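Local coordinates for uncharacterized protein MJ0754 (Methanocaldococcus jannaschii, PDB 3Q4N) that is of unknown function but is a ferritin-like four-helix-bundle protein that binds metal at a dinuclear centre, at residues L21-R25 with V61-L65. Coordinates in Å, arbitrary orientation, origin at the centre of the assembly. Residue numbers count along the deposited sequence, not the author numbering.
Sequences LIEMR and VKYLL
Both segments are helical, Leu21-Arg25 within helix 15-42 and Val61-Leu65 within helix 45-68. Their local axes run broadly antiparallel, with 149° between their N-to-C directions (signed crossing angle -149°), and approach to 9.9 Å. The register is marked by Arg25 and Val61, whose CA atoms are the nearest pair at 5.9 Å. An i+4 to i hydrogen bond from Arg25 N to Leu21 O (2.9 Å) spans 21-25; in 61-65, Leu65 N to Val61 O (3.2 Å) is of the same kind, while Leu64 N to Val61 O (2.8 Å) is i+3 to i.

Leu21, Val61, Leu64 and Leu65 form the apolar part of the interface, beside a large contribution from the Arg25 side chain. Leu21, in an m,t rotamer, sends CD1 to within 3.7 Å of Leu65 CD2 and 4.0 Å of Leu64 CB. Val61 (chi1 t) points across the gap, its CG1 lying 3.9 Å from Leu21 O and 4.0 Å from Arg25 CB. These two helices form an antiparallel pair of the ferritin-like four-helix bundle; Tyr136, Leu139 and Val135 of helix 130-155 pack on Leu21, Val61 and Leu64 respectively.

Polar ends gather at the side of the apolar contact. With chi1 t and chi2 p, Arg25 runs past Leu65 (CG to Leu65 CD1, 4.3 Å), and Lys62 CB covers one face of its guanidinium, 3.4 Å from Arg25 NH1. Arg25 NH2 and Lys62 NZ are like charges 4.2 Å apart; the repulsion is probably eased by Asp72, which forms a salt bridge with Lys62 and a long, weak ion pair with Arg25.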
loop_
_atom_site.group_PDB
_atom_site.type_symbol
_atom_site.label_atom_id
_atom_site.label_comp_id
_atom_site.label_asym_id
_atom_site.label_seq_id
_atom_site.Cartn_x
_atom_site.Cartn_y
_atom_site.Cartn_z
ATOM N N LEU B 21 -7.243 -12.651 -5.072
ATOM C CA LEU B 21 -7.800 -12.922 -6.386
ATOM C C LEU B 21 -8.890 -11.907 -6.811
ATOM O O LEU B 21 -8.729 -11.238 -7.838
ATOM C CB LEU B 21 -8.328 -14.356 -6.431
ATOM C CG LEU B 21 -7.358 -15.525 -6.699
ATOM C CD1 LEU B 21 -8.127 -16.715 -7.289
ATOM C CD2 LEU B 21 -6.180 -15.172 -7.635
ATOM N N ILE B 22 -9.963 -11.776 -6.018
ATOM C CA ILE B 22 -11.017 -10.790 -6.289
ATOM C C ILE B 22 -10.404 -9.410 -6.513
ATOM O O ILE B 22 -10.734 -8.712 -7.478
ATOM C CB ILE B 22 -12.075 -10.686 -5.148
ATOM C CG1 ILE B 22 -12.995 -11.891 -5.123
ATOM C CG2 ILE B 22 -12.963 -9.491 -5.345
ATOM C CD1 ILE B 22 -12.803 -12.779 -3.937
ATOM N N GLU B 23 -9.501 -9.020 -5.622
ATOM C CA GLU B 23 -9.029 -7.643 -5.597
ATOM C C GLU B 23 -8.154 -7.374 -6.802
ATOM O O GLU B 23 -8.259 -6.313 -7.445
ATOM C CB GLU B 23 -8.259 -7.367 -4.311
ATOM C CG GLU B 23 -8.434 -5.949 -3.780
ATOM C CD GLU B 23 -7.543 -5.678 -2.567
ATOM O OE1 GLU B 23 -8.105 -5.439 -1.457
ATOM O OE2 GLU B 23 -6.286 -5.723 -2.723
ATOM N N MET B 24 -7.306 -8.359 -7.104
ATOM C CA MET B 24 -6.378 -8.274 -8.200
ATOM C C MET B 24 -7.084 -8.278 -9.539
ATOM O O MET B 24 -6.639 -7.617 -10.473
ATOM C CB MET B 24 -5.403 -9.420 -8.122
ATOM C CG MET B 24 -4.291 -9.208 -7.103
ATOM S SD MET B 24 -3.464 -7.601 -7.149
ATOM C CE MET B 24 -2.901 -7.419 -8.818
ATOM N N ARG B 25 -8.184 -9.019 -9.631
ATOM C CA ARG B 25 -9.007 -9.033 -10.840
ATOM C C ARG B 25 -9.472 -7.617 -11.124
ATOM O O ARG B 25 -9.375 -7.141 -12.255
ATOM C CB ARG B 25 -10.215 -9.960 -10.670
ATOM C CG ARG B 25 -11.298 -9.852 -11.760
ATOM C CD ARG B 25 -10.926 -10.614 -13.042
ATOM N NE ARG B 25 -11.965 -10.541 -14.074
ATOM C CZ ARG B 25 -11.719 -10.588 -15.384
ATOM N NH1 ARG B 25 -10.477 -10.711 -15.842
ATOM N NH2 ARG B 25 -12.717 -10.504 -16.248
ATOM N N VAL B 61 -6.238 -13.680 -14.759
ATOM C CA VAL B 61 -6.731 -13.800 -13.392
ATOM C C VAL B 61 -8.098 -14.452 -13.454
ATOM O O VAL B 61 -8.415 -15.326 -12.649
ATOM C CB VAL B 61 -6.778 -12.414 -12.668
ATOM C CG1 VAL B 61 -7.256 -12.554 -11.233
ATOM C CG2 VAL B 61 -5.418 -11.766 -12.675
ATOM N N LYS B 62 -8.895 -14.026 -14.430
ATOM C CA LYS B 62 -10.163 -14.661 -14.734
ATOM C C LYS B 62 -9.979 -16.173 -14.792
ATOM O O LYS B 62 -10.772 -16.890 -14.183
ATOM C CB LYS B 62 -10.723 -14.116 -16.042
ATOM C CG LYS B 62 -11.921 -14.843 -16.545
ATOM C CD LYS B 62 -13.058 -13.900 -16.806
ATOM C CE LYS B 62 -14.352 -14.502 -16.257
ATOM N NZ LYS B 62 -15.546 -13.626 -16.468
ATOM N N TYR B 63 -8.914 -16.639 -15.470
ATOM C CA TYR B 63 -8.523 -18.078 -15.526
ATOM C C TYR B 63 -8.545 -18.804 -14.168
ATOM O O TYR B 63 -8.901 -19.988 -14.105
ATOM C CB TYR B 63 -7.140 -18.268 -16.208
ATOM C CG TYR B 63 -6.622 -19.720 -16.304
ATOM C CD1 TYR B 63 -6.082 -20.379 -15.177
ATOM C CD2 TYR B 63 -6.653 -20.425 -17.531
ATOM C CE1 TYR B 63 -5.610 -21.717 -15.254
ATOM C CE2 TYR B 63 -6.176 -21.764 -17.636
ATOM C CZ TYR B 63 -5.650 -22.410 -16.490
ATOM O OH TYR B 63 -5.167 -23.728 -16.567
ATOM N N LEU B 64 -8.167 -18.092 -13.106
ATOM C CA LEU B 64 -8.064 -18.658 -11.747
ATOM C C LEU B 64 -9.360 -18.590 -10.966
ATOM O O LEU B 64 -9.603 -19.398 -10.082
ATOM C CB LEU B 64 -6.958 -17.969 -10.953
ATOM C CG LEU B 64 -5.527 -18.286 -11.407
ATOM C CD1 LEU B 64 -4.555 -17.271 -10.849
ATOM C CD2 LEU B 64 -5.101 -19.700 -11.008
ATOM N N LEU B 65 -10.184 -17.611 -11.300
ATOM C CA LEU B 65 -11.476 -17.495 -10.684
ATOM C C LEU B 65 -12.314 -18.622 -11.227
ATOM O O LEU B 65 -13.135 -19.188 -10.515
ATOM C CB LEU B 65 -12.126 -16.147 -11.001
ATOM C CG LEU B 65 -11.402 -14.811 -10.765
ATOM C CD1 LEU B 65 -12.398 -13.735 -10.360
ATOM C CD2 LEU B 65 -10.327 -14.916 -9.701
#